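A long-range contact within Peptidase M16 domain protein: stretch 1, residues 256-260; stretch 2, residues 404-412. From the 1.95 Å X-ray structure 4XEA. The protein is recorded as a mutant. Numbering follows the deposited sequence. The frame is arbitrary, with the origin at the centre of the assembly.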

# COMPACT_ATOMS: atom_id res chain seq x y z
N GLY A 256 -2.74 -24.10 -5.59
CA GLY A 256 -1.39 -23.92 -6.02
C GLY A 256 -0.87 -24.96 -6.98
O GLY A 256 -1.39 -26.06 -7.05
N TRP A 257 0.15 -24.58 -7.74
CA TRP A 257 0.85 -25.48 -8.66
C TRP A 257 2.34 -25.39 -8.41
O TRP A 257 2.89 -24.31 -8.27
CB TRP A 257 0.55 -25.13 -10.11
CG TRP A 257 -0.88 -25.38 -10.50
CD1 TRP A 257 -1.38 -26.49 -11.09
CD2 TRP A 257 -1.97 -24.47 -10.34
NE1 TRP A 257 -2.74 -26.33 -11.35
CE2 TRP A 257 -3.13 -25.11 -10.85
CE3 TRP A 257 -2.09 -23.18 -9.81
CZ2 TRP A 257 -4.40 -24.50 -10.84
CZ3 TRP A 257 -3.33 -22.57 -9.78
CH2 TRP A 257 -4.48 -23.23 -10.30
N LYS A 258 2.96 -26.56 -8.37
CA LYS A 258 4.35 -26.72 -7.98
C LYS A 258 5.22 -26.80 -9.26
O LYS A 258 5.04 -27.72 -10.06
CB LYS A 258 4.43 -28.08 -7.28
CG LYS A 258 5.76 -28.40 -6.58
CD LYS A 258 5.67 -29.76 -5.92
CE LYS A 258 6.86 -29.96 -5.06
NZ LYS A 258 6.84 -31.26 -4.43
N GLU A 259 6.21 -25.91 -9.40
CA GLU A 259 7.24 -26.10 -10.42
C GLU A 259 8.12 -27.31 -10.07
O GLU A 259 8.45 -27.52 -8.88
CB GLU A 259 8.15 -24.89 -10.60
CG GLU A 259 7.49 -23.60 -11.04
CD GLU A 259 7.16 -23.56 -12.53
OE1 GLU A 259 7.51 -24.50 -13.30
OE2 GLU A 259 6.55 -22.55 -12.93
N ALA A 260 8.57 -28.04 -11.08
CA ALA A 260 9.46 -29.19 -10.86
C ALA A 260 10.83 -28.74 -10.33
O ALA A 260 11.53 -29.51 -9.66
CB ALA A 260 9.65 -30.02 -12.20
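Stretch 2 (404-412) ARFQEHLRE

Stretch 2 brings the last turns of a helix, residues 404-409, and the loop that follows it against the strand that contains residues 256-258. Leu410 is the first residue to leave helical phi/psi (-90/79); the contact draws on Arg405 and His409 of the helix and on Leu410 and Arg411 after it. The nearest-CA pairing steps back along stretch 2 as stretch 1 advances: Trp257 lies nearest Leu410 at 6.3 Å (CA to CA), and Glu259 nearest His409 at 6.5 Å (CA to CA). Together the two stretches bury 342 Å².

Gly256, extended at phi/psi -130/157, makes no contact. Trp257 (-129/135) points its CA-to-CB bond toward stretch 2 and, with chi1 in m, gives up 100 Å², the largest share of any residue. Leu410 CD2 lies over one face of its indole, 4.0 Å from the centroid of the five-membered ring and 26° off the normal, a CH-pi contact. At the ring edge, Trp257 NE1 donates to Arg411 O over 2.8 Å, but the 123° angle at the hydrogen makes this bond weak. Trp257 CB also stands 4.2 Å from the centroid of the His409 ring, off-centre at 30° from the normal.

The CA-to-CB bond of Lys258 points away, as expected in an extended chain, and the residue contributes mainly backbone: its C atom is 3.8 Å from His409 CE1, at the edge of the imidazole.

The CA-to-CB bond of Glu259 points sideways, yet its m, m side chain brings the carboxylate to Arg405. Two nearly straight hydrogen bonds form the salt bridge, Arg405 NH2 to Glu259 OE2 at 2.7 Å (162°) and Arg405 NH1 to Glu259 OE1 at 3.1 Å (172°). The same carboxylate covers one face of His409, with Glu259 CD 3.2 Å from His409 ND1; poor angles exclude direct hydrogen bonds there. The O of water 1 is hydrogen-bonded to His409 ND1 at 2.8 Å; its bond to Glu259 OE1, 3.4 Å from that O, is weak and competes with other acceptors, so any bridge is tentative. Ala260 makes no contact.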

# COMPACT_ATOMS: atom_id res chain seq x y z
N ALA A 404 2.69 -23.02 -24.23
CA ALA A 404 3.68 -23.98 -23.73
C ALA A 404 3.86 -23.85 -22.22
O ALA A 404 3.97 -24.84 -21.50
CB ALA A 404 5.03 -23.82 -24.45
N ARG A 405 3.92 -22.62 -21.72
CA ARG A 405 4.09 -22.39 -20.27
C ARG A 405 2.89 -22.96 -19.49
O ARG A 405 3.08 -23.63 -18.47
CB ARG A 405 4.24 -20.88 -19.99
CG ARG A 405 4.29 -20.47 -18.51
CD ARG A 405 5.72 -20.50 -18.01
NE ARG A 405 6.31 -21.81 -17.67
CZ ARG A 405 6.40 -22.31 -16.44
NH1 ARG A 405 7.05 -23.44 -16.21
NH2 ARG A 405 5.83 -21.69 -15.41
N PHE A 406 1.68 -22.69 -19.97
CA PHE A 406 0.45 -23.21 -19.39
C PHE A 406 0.48 -24.75 -19.31
O PHE A 406 0.22 -25.35 -18.26
CB PHE A 406 -0.77 -22.71 -20.20
CG PHE A 406 -2.08 -23.18 -19.63
CD1 PHE A 406 -2.55 -24.46 -19.88
CD2 PHE A 406 -2.83 -22.35 -18.79
CE1 PHE A 406 -3.75 -24.92 -19.30
CE2 PHE A 406 -4.01 -22.80 -18.22
CZ PHE A 406 -4.48 -24.09 -18.48
N GLN A 407 0.82 -25.40 -20.43
CA GLN A 407 0.85 -26.87 -20.54
C GLN A 407 1.88 -27.54 -19.63
O GLN A 407 1.62 -28.62 -19.07
CB GLN A 407 1.09 -27.26 -22.01
CG GLN A 407 -0.05 -26.85 -22.95
CD GLN A 407 -1.31 -27.68 -22.77
OE1 GLN A 407 -1.25 -28.82 -22.32
NE2 GLN A 407 -2.45 -27.11 -23.15
N GLU A 408 3.03 -26.88 -19.48
CA GLU A 408 4.14 -27.29 -18.62
C GLU A 408 3.79 -27.26 -17.13
O GLU A 408 4.26 -28.08 -16.33
CB GLU A 408 5.28 -26.26 -18.75
CG GLU A 408 6.37 -26.62 -19.62
CD GLU A 408 7.37 -25.47 -19.86
OE1 GLU A 408 7.18 -24.29 -19.41
OE2 GLU A 408 8.38 -25.77 -20.52
N HIS A 409 3.09 -26.22 -16.74
CA HIS A 409 3.01 -25.87 -15.36
C HIS A 409 1.61 -25.90 -14.73
O HIS A 409 1.49 -26.31 -13.58
CB HIS A 409 3.59 -24.48 -15.17
CG HIS A 409 3.56 -24.03 -13.74
ND1 HIS A 409 4.15 -24.74 -12.74
CD2 HIS A 409 3.00 -22.95 -13.15
CE1 HIS A 409 3.96 -24.12 -11.58
NE2 HIS A 409 3.27 -23.02 -11.81
N LEU A 410 0.59 -25.39 -15.41
CA LEU A 410 -0.72 -25.37 -14.79
C LEU A 410 -1.46 -26.67 -15.14
O LEU A 410 -2.34 -26.67 -16.01
CB LEU A 410 -1.51 -24.11 -15.20
CG LEU A 410 -0.82 -22.78 -14.77
CD1 LEU A 410 -1.62 -21.60 -15.21
CD2 LEU A 410 -0.54 -22.71 -13.28
N ARG A 411 -1.12 -27.74 -14.42
CA ARG A 411 -1.60 -29.08 -14.67
C ARG A 411 -2.44 -29.59 -13.50
O ARG A 411 -2.64 -28.87 -12.54
CB ARG A 411 -0.42 -30.04 -14.96
CG ARG A 411 0.62 -29.52 -15.99
CD ARG A 411 1.54 -30.65 -16.53
NE ARG A 411 1.96 -31.54 -15.44
CZ ARG A 411 2.97 -31.29 -14.61
NH1 ARG A 411 3.69 -30.19 -14.75
NH2 ARG A 411 3.26 -32.13 -13.63
N GLU A 412 -2.93 -30.83 -13.58
CA GLU A 412 -3.67 -31.41 -12.47
C GLU A 412 -2.80 -32.18 -11.49
O GLU A 412 -3.05 -32.18 -10.29
CB GLU A 412 -4.77 -32.33 -13.02
CG GLU A 412 -5.83 -31.49 -13.70
CD GLU A 412 -7.17 -32.16 -13.70
OE1 GLU A 412 -7.33 -33.09 -14.52
OE2 GLU A 412 -8.03 -31.74 -12.88
O HOH W 1 5.48 -27.17 -13.40